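Local coordinates for protein uronate isomerase (PDB 2Q01) that catalyses the interconversion of D-glucuronate with D-fructuronate and of D-galacturonate with D-tagaturonate, an aldose-ketose isomerisation of uronic acids, at residues 37-42 / 415-420. Sequence-based numbering, arbitrary orientation.
Sequences IISPHG and FNDDTR
Strand 37-39, the first of the barrel, and the residues after it run beside the loop 415-420, between helix 393-407 and helix 425-445. At Ile38 the backbone does the joining: a water links its O with Phe415 O, 2.7 Å from the latter, while the aliphatic side chain leads away towards helix 451-469. Ser39 is small and a donor. With OG anti to the backbone N (chi1 -176°), it gives a very short bond of 2.4 Å to Asp417 OD1, from above the carboxylate plane. Asp417 CG takes the crowded position between backbone N and carbonyl carbon (chi1 49°), bringing the carboxylate there. Asp417 OD2 weakly accepts Thr419 N; an alanine here removes both acceptors and would probably let the loop shift against Ser39. A second water donates to Ser39 OG and His41 O and accepts from Asp417 N, 2.9 Å away. Pro40 lays a rigid, apolar CD against Asn416 CB at 3.8 Å. His41 O also takes the N-H of Asp418 at 3.3 Å. The flat His41 ring suits lying along the Asp418 carboxylate, planes 23° apart; ND1 is 3.2 Å from OD1, too poorly angled for a hydrogen bond. Gly42, lacking a side chain, passes with CA 4.1 Å from Asp418 CA, though a CB would fit. His41 and His43 probably form the His-x-His pair of metal sites in relatives, though no metal is modelled here; the Asp418 charge may polarise the imidazole.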
loop_
_atom_site.group_PDB
_atom_site.type_symbol
_atom_site.label_atom_id
_atom_site.label_comp_id
_atom_site.label_asym_id
_atom_site.label_seq_id
_atom_site.Cartn_x
_atom_site.Cartn_y
_atom_site.Cartn_z
ATOM N N ILE B 37 23.109 22.046 6.319
ATOM C CA ILE B 37 22.439 21.217 5.326
ATOM C C ILE B 37 23.451 20.342 4.572
ATOM O O ILE B 37 24.426 20.838 4.003
ATOM C CB ILE B 37 21.615 22.091 4.350
ATOM C CG1 ILE B 37 20.405 22.693 5.071
ATOM C CG2 ILE B 37 21.163 21.289 3.131
ATOM C CD1 ILE B 37 19.774 23.863 4.344
ATOM N N ILE B 38 23.227 19.035 4.603
ATOM C CA ILE B 38 23.998 18.104 3.782
ATOM C C ILE B 38 23.093 17.578 2.681
ATOM O O ILE B 38 22.074 16.922 2.946
ATOM C CB ILE B 38 24.585 16.948 4.606
ATOM C CG1 ILE B 38 25.549 17.497 5.655
ATOM C CG2 ILE B 38 25.299 15.946 3.701
ATOM C CD1 ILE B 38 25.746 16.566 6.803
ATOM N N SER B 39 23.476 17.887 1.448
ATOM C CA SER B 39 22.647 17.619 0.287
ATOM C C SER B 39 23.393 16.731 -0.726
ATOM O O SER B 39 23.922 17.226 -1.724
ATOM C CB SER B 39 22.207 18.946 -0.334
ATOM O OG SER B 39 21.324 18.736 -1.414
ATOM N N PRO B 40 23.406 15.405 -0.484
ATOM C CA PRO B 40 24.323 14.509 -1.183
ATOM C C PRO B 40 23.842 14.013 -2.557
ATOM O O PRO B 40 24.595 13.330 -3.254
ATOM C CB PRO B 40 24.470 13.349 -0.203
ATOM C CG PRO B 40 23.186 13.333 0.576
ATOM C CD PRO B 40 22.530 14.672 0.450
ATOM N N HIS B 41 22.614 14.363 -2.943
ATOM C CA HIS B 41 22.113 14.091 -4.287
ATOM C C HIS B 41 21.142 15.170 -4.753
ATOM O O HIS B 41 20.107 15.401 -4.119
ATOM C CB HIS B 41 21.442 12.716 -4.362
ATOM C CG HIS B 41 20.990 12.344 -5.742
ATOM N ND1 HIS B 41 19.659 12.259 -6.093
ATOM C CD2 HIS B 41 21.692 12.053 -6.863
ATOM C CE1 HIS B 41 19.563 11.919 -7.365
ATOM N NE2 HIS B 41 20.782 11.790 -7.856
ATOM N N GLY B 42 21.473 15.815 -5.869
ATOM C CA GLY B 42 20.634 16.876 -6.420
ATOM C C GLY B 42 20.985 17.299 -7.833
ATOM O O GLY B 42 21.940 16.786 -8.426
ATOM N N PHE B 415 18.268 12.248 4.424
ATOM C CA PHE B 415 17.464 12.974 3.447
ATOM C C PHE B 415 18.322 13.602 2.354
ATOM O O PHE B 415 19.402 14.127 2.624
ATOM C CB PHE B 415 16.623 14.052 4.166
ATOM C CG PHE B 415 15.845 14.953 3.240
ATOM C CD1 PHE B 415 14.652 14.523 2.667
ATOM C CD2 PHE B 415 16.300 16.241 2.949
ATOM C CE1 PHE B 415 13.937 15.359 1.804
ATOM C CE2 PHE B 415 15.588 17.079 2.086
ATOM C CZ PHE B 415 14.407 16.639 1.521
ATOM N N ASN B 416 17.834 13.529 1.118
ATOM C CA ASN B 416 18.348 14.352 0.030
ATOM C C ASN B 416 17.198 15.112 -0.629
ATOM O O ASN B 416 16.085 14.602 -0.716
ATOM C CB ASN B 416 19.165 13.527 -0.980
ATOM C CG ASN B 416 18.340 12.482 -1.711
ATOM O OD1 ASN B 416 18.303 11.320 -1.314
ATOM N ND2 ASN B 416 17.695 12.886 -2.795
ATOM N N ASP B 417 17.462 16.333 -1.077
ATOM C CA ASP B 417 16.401 17.186 -1.601
ATOM C C ASP B 417 16.020 16.868 -3.044
ATOM O O ASP B 417 14.857 17.047 -3.423
ATOM C CB ASP B 417 16.756 18.667 -1.444
ATOM C CG ASP B 417 18.146 18.997 -1.952
ATOM O OD1 ASP B 417 19.005 19.347 -1.118
ATOM O OD2 ASP B 417 18.386 18.911 -3.175
ATOM N N ASP B 418 17.007 16.419 -3.829
ATOM C CA ASP B 418 16.843 16.000 -5.235
ATOM C C ASP B 418 16.116 17.040 -6.108
ATOM O O ASP B 418 15.164 16.722 -6.830
ATOM C CB ASP B 418 16.160 14.623 -5.311
ATOM C CG ASP B 418 16.283 13.971 -6.684
ATOM O OD1 ASP B 418 17.355 14.074 -7.314
ATOM O OD2 ASP B 418 15.293 13.355 -7.133
ATOM N N THR B 419 16.568 18.287 -6.031
ATOM C CA THR B 419 15.872 19.381 -6.707
ATOM C C THR B 419 16.808 20.257 -7.545
ATOM O O THR B 419 18.016 20.314 -7.296
ATOM C CB THR B 419 15.042 20.238 -5.694
ATOM O OG1 THR B 419 14.278 21.232 -6.395
ATOM C CG2 THR B 419 15.946 20.909 -4.651
ATOM N N ARG B 420 16.239 20.909 -8.556
ATOM C CA ARG B 420 16.950 21.934 -9.313
ATOM C C ARG B 420 16.721 23.314 -8.674
ATOM O O ARG B 420 17.589 24.191 -8.744
ATOM C CB ARG B 420 16.528 21.918 -10.791
ATOM C CG ARG B 420 17.376 22.815 -11.691
ATOM C CD ARG B 420 17.377 22.384 -13.152
ATOM N NE ARG B 420 18.197 23.286 -13.968
ATOM C CZ ARG B 420 19.512 23.162 -14.158
ATOM N NH1 ARG B 420 20.155 24.043 -14.914
ATOM N NH2 ARG B 420 20.191 22.165 -13.599
HETATM O O HOH W 1 20.624 15.069 4.898
HETATM O O HOH W 2 20.302 16.472 -1.668
#